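PDB 1RWR: filamentous hemagglutinin from Bordetella pertussis, which is an adhesin whose secretion domain, a beta-helix, probably directs its export across the outer membrane by the two-partner secretion pathway. Local coordinates for residues S110-L124 / I147-D161. Residues are numbered along the deposited sequence; the frame is centred on the assembly and turned at random.
Sequences SVNGLSTLNASNLTL and IERGGVNATGLGYFD
With Asn121 CG anti to its carbonyl carbon (chi1 -61°) and Tyr159 CG set between its own backbone N and carbonyl carbon (chi1 59°), the Asn121 amide lies nearly flat on one face of the phenol ring, the planes 8° apart, and Asn121 CB makes a CH-pi contact 3.6 Å from the Tyr159 ring centroid. The same amide turns OD1 back to the neighbouring coil, where it accepts a bent hydrogen bond from Tyr159 N on an in-plane lone pair, 2.9 Å, while its ND2 is held by Asp100. At the corner by Gly113, Asn112 OD1 likewise accepts a backbone N-H, from Gly150 N, 2.8 Å away. Inside, Leu122 and Phe160 run side by side, Leu122 CD2 reaching the ring edge 3.8 Å from Phe160 CE1, and Leu124 CD1 meets that edge as well. Leu157 points CD2 at Thr116 OG1, 3.3 Å away, and also packs on Ala119. Water bridges Thr116 OG1 to the carbonyl oxygens of Asn153 and Thr155. Parallel backbone pairing, including Asp161 N to Leu122 O at 2.9 Å, joins strands 121-124 and 159-161. Stacked apolar residues within, with asparagines at or beside the corners bonding to the next coil, are characteristic of a parallel beta-helix, here the TPS domain.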
# COMPACT_ATOMS: atom_id res chain seq x y z
N SER A 110 -3.02 -8.34 -5.84
CA SER A 110 -3.82 -9.01 -4.83
C SER A 110 -2.91 -9.34 -3.64
O SER A 110 -1.72 -9.68 -3.83
CB SER A 110 -4.50 -10.24 -5.44
OG SER A 110 -3.55 -11.12 -5.92
N VAL A 111 -3.47 -9.20 -2.44
CA VAL A 111 -2.72 -9.28 -1.21
C VAL A 111 -3.38 -10.28 -0.27
O VAL A 111 -4.56 -10.18 -0.02
CB VAL A 111 -2.69 -7.92 -0.55
CG1 VAL A 111 -1.85 -7.94 0.68
CG2 VAL A 111 -2.14 -6.84 -1.50
N ASN A 112 -2.61 -11.23 0.26
CA ASN A 112 -3.18 -12.22 1.18
C ASN A 112 -2.20 -12.60 2.29
O ASN A 112 -1.27 -13.35 2.07
CB ASN A 112 -3.60 -13.47 0.43
CG ASN A 112 -4.45 -14.39 1.29
OD1 ASN A 112 -5.34 -13.94 1.95
ND2 ASN A 112 -4.14 -15.69 1.30
N GLY A 113 -2.41 -12.06 3.48
CA GLY A 113 -1.56 -12.38 4.61
C GLY A 113 -0.16 -11.78 4.46
O GLY A 113 0.87 -12.49 4.49
N LEU A 114 -0.12 -10.47 4.31
CA LEU A 114 1.11 -9.73 4.05
C LEU A 114 1.62 -9.08 5.32
O LEU A 114 0.85 -8.52 6.08
CB LEU A 114 0.86 -8.67 2.97
CG LEU A 114 2.10 -7.97 2.38
CD1 LEU A 114 2.96 -8.93 1.62
CD2 LEU A 114 1.73 -6.78 1.51
N SER A 115 2.93 -9.12 5.55
CA SER A 115 3.53 -8.38 6.66
C SER A 115 4.88 -7.83 6.18
O SER A 115 5.28 -8.03 5.01
CB SER A 115 3.71 -9.28 7.89
OG SER A 115 4.56 -10.32 7.56
N THR A 116 5.58 -7.14 7.07
CA THR A 116 6.90 -6.59 6.73
C THR A 116 7.86 -6.72 7.91
O THR A 116 7.44 -6.85 9.06
CB THR A 116 6.84 -5.09 6.30
OG1 THR A 116 6.47 -4.27 7.40
CG2 THR A 116 5.81 -4.81 5.21
N LEU A 117 9.15 -6.61 7.59
CA LEU A 117 10.20 -6.55 8.59
C LEU A 117 11.25 -5.57 8.08
O LEU A 117 11.79 -5.74 6.99
CB LEU A 117 10.85 -7.94 8.79
CG LEU A 117 10.02 -8.99 9.50
CD1 LEU A 117 10.71 -10.34 9.47
CD2 LEU A 117 9.82 -8.57 10.97
N ASN A 118 11.55 -4.57 8.89
CA ASN A 118 12.58 -3.59 8.59
C ASN A 118 12.25 -2.74 7.38
O ASN A 118 13.12 -2.22 6.75
CB ASN A 118 13.98 -4.23 8.45
CG ASN A 118 15.13 -3.22 8.60
OD1 ASN A 118 15.03 -2.26 9.41
ND2 ASN A 118 16.20 -3.42 7.83
N ALA A 119 10.96 -2.60 7.08
CA ALA A 119 10.47 -1.60 6.14
C ALA A 119 9.97 -0.40 6.94
O ALA A 119 9.25 -0.54 7.93
CB ALA A 119 9.32 -2.17 5.30
N SER A 120 10.38 0.80 6.54
CA SER A 120 9.94 2.00 7.21
C SER A 120 8.46 2.24 7.03
O SER A 120 7.79 2.70 7.94
CB SER A 120 10.68 3.20 6.60
OG SER A 120 12.02 2.89 6.44
N ASN A 121 8.01 2.04 5.80
CA ASN A 121 6.64 2.31 5.33
C ASN A 121 6.41 1.42 4.12
O ASN A 121 7.37 0.94 3.49
CB ASN A 121 6.48 3.76 4.88
CG ASN A 121 6.74 4.76 6.00
OD1 ASN A 121 5.97 4.83 6.94
ND2 ASN A 121 7.86 5.51 5.91
N LEU A 122 5.15 1.20 3.76
CA LEU A 122 4.79 0.36 2.62
C LEU A 122 3.69 0.99 1.81
O LEU A 122 2.65 1.35 2.37
CB LEU A 122 4.29 -1.03 3.07
CG LEU A 122 3.82 -2.03 2.02
CD1 LEU A 122 4.90 -2.39 0.98
CD2 LEU A 122 3.40 -3.28 2.64
N THR A 123 3.90 1.12 0.49
CA THR A 123 2.89 1.57 -0.46
C THR A 123 2.66 0.49 -1.52
O THR A 123 3.63 -0.01 -2.13
CB THR A 123 3.41 2.80 -1.15
OG1 THR A 123 3.81 3.78 -0.16
CG2 THR A 123 2.39 3.44 -2.08
N LEU A 124 1.39 0.13 -1.72
CA LEU A 124 0.96 -0.78 -2.78
C LEU A 124 0.16 0.03 -3.76
O LEU A 124 -0.80 0.70 -3.37
CB LEU A 124 0.10 -1.89 -2.21
CG LEU A 124 0.77 -2.72 -1.13
CD1 LEU A 124 -0.20 -3.87 -0.72
CD2 LEU A 124 2.13 -3.25 -1.61
N ILE A 147 -7.38 -6.64 -1.16
CA ILE A 147 -6.91 -7.23 0.06
C ILE A 147 -7.84 -8.42 0.32
O ILE A 147 -9.01 -8.23 0.57
CB ILE A 147 -6.94 -6.21 1.25
CG1 ILE A 147 -6.12 -4.95 0.95
CG2 ILE A 147 -6.43 -6.90 2.49
CD1 ILE A 147 -4.76 -5.18 0.44
N GLU A 148 -7.29 -9.61 0.20
CA GLU A 148 -8.01 -10.86 0.44
C GLU A 148 -8.13 -11.17 1.91
O GLU A 148 -7.59 -10.47 2.77
CB GLU A 148 -7.35 -12.02 -0.33
CG GLU A 148 -7.26 -11.76 -1.82
CD GLU A 148 -6.58 -12.87 -2.60
OE1 GLU A 148 -6.01 -13.78 -1.96
OE2 GLU A 148 -6.64 -12.83 -3.87
N ARG A 149 -8.82 -12.25 2.23
CA ARG A 149 -9.16 -12.57 3.61
C ARG A 149 -8.00 -12.67 4.62
O ARG A 149 -8.21 -12.43 5.79
CB ARG A 149 -9.96 -13.88 3.65
CG ARG A 149 -9.19 -15.06 3.17
CD ARG A 149 -10.05 -16.23 2.74
NE ARG A 149 -10.56 -16.98 3.88
CZ ARG A 149 -11.72 -16.76 4.48
NH1 ARG A 149 -12.51 -15.77 4.08
NH2 ARG A 149 -12.11 -17.52 5.50
N GLY A 150 -6.79 -13.03 4.15
CA GLY A 150 -5.59 -13.12 4.98
C GLY A 150 -5.10 -11.78 5.52
O GLY A 150 -4.43 -11.71 6.58
N GLY A 151 -5.41 -10.71 4.78
CA GLY A 151 -5.27 -9.37 5.30
C GLY A 151 -3.85 -8.88 5.25
O GLY A 151 -2.96 -9.47 4.59
N VAL A 152 -3.65 -7.77 5.94
CA VAL A 152 -2.35 -7.11 6.05
C VAL A 152 -2.06 -6.83 7.51
O VAL A 152 -2.87 -6.21 8.24
CB VAL A 152 -2.28 -5.79 5.25
CG1 VAL A 152 -0.94 -5.08 5.50
CG2 VAL A 152 -2.52 -6.04 3.77
N ASN A 153 -0.89 -7.26 7.92
CA ASN A 153 -0.29 -6.88 9.20
C ASN A 153 0.70 -5.74 8.96
O ASN A 153 1.79 -5.96 8.48
CB ASN A 153 0.46 -8.08 9.79
CG ASN A 153 1.16 -7.77 11.12
OD1 ASN A 153 2.02 -8.57 11.59
ND2 ASN A 153 0.83 -6.68 11.73
N ALA A 154 0.32 -4.54 9.37
CA ALA A 154 1.10 -3.32 9.16
C ALA A 154 2.05 -2.95 10.32
O ALA A 154 2.67 -1.87 10.30
CB ALA A 154 0.15 -2.19 8.88
N THR A 155 2.16 -3.84 11.30
CA THR A 155 2.94 -3.59 12.49
C THR A 155 4.35 -3.19 12.09
O THR A 155 4.98 -3.88 11.28
CB THR A 155 2.99 -4.83 13.33
OG1 THR A 155 1.64 -5.21 13.68
CG2 THR A 155 3.69 -4.53 14.69
N GLY A 156 4.84 -2.09 12.66
CA GLY A 156 6.22 -1.67 12.40
C GLY A 156 6.40 -0.64 11.31
O GLY A 156 7.50 -0.11 11.12
N LEU A 157 5.34 -0.38 10.55
CA LEU A 157 5.34 0.64 9.50
C LEU A 157 4.87 1.97 10.05
O LEU A 157 3.98 2.05 10.94
CB LEU A 157 4.37 0.25 8.39
CG LEU A 157 4.60 -1.07 7.68
CD1 LEU A 157 3.44 -1.42 6.75
CD2 LEU A 157 5.92 -1.04 6.90
N GLY A 158 5.38 3.06 9.50
CA GLY A 158 4.80 4.33 9.81
C GLY A 158 3.43 4.49 9.16
O GLY A 158 2.46 4.94 9.80
N TYR A 159 3.34 4.14 7.88
CA TYR A 159 2.05 4.04 7.18
C TYR A 159 2.07 2.87 6.22
O TYR A 159 3.14 2.40 5.77
CB TYR A 159 1.69 5.30 6.39
CG TYR A 159 2.72 5.67 5.34
CD1 TYR A 159 2.72 5.07 4.10
CD2 TYR A 159 3.73 6.60 5.61
CE1 TYR A 159 3.68 5.34 3.15
CE2 TYR A 159 4.70 6.92 4.64
CZ TYR A 159 4.67 6.27 3.42
OH TYR A 159 5.62 6.53 2.47
N PHE A 160 0.84 2.45 5.90
CA PHE A 160 0.54 1.49 4.87
C PHE A 160 -0.45 2.19 3.97
O PHE A 160 -1.57 2.51 4.41
CB PHE A 160 -0.12 0.24 5.47
CG PHE A 160 -0.65 -0.73 4.45
CD1 PHE A 160 0.22 -1.36 3.58
CD2 PHE A 160 -2.01 -1.03 4.37
CE1 PHE A 160 -0.25 -2.28 2.60
CE2 PHE A 160 -2.50 -1.89 3.38
CZ PHE A 160 -1.62 -2.54 2.52
N ASP A 161 -0.05 2.42 2.72
CA ASP A 161 -0.86 3.14 1.74
C ASP A 161 -1.18 2.20 0.60
O ASP A 161 -0.29 1.45 0.11
CB ASP A 161 -0.11 4.32 1.14
CG ASP A 161 -0.03 5.52 2.04
OD1 ASP A 161 -0.56 5.49 3.20
OD2 ASP A 161 0.53 6.59 1.63
O HOH W 1 -4.43 -13.69 -5.18
O HOH W 2 4.28 -5.13 8.91
O HOH W 3 7.44 -5.17 11.38
O HOH W 4 8.59 2.52 10.49
O HOH W 5 2.81 6.18 -0.14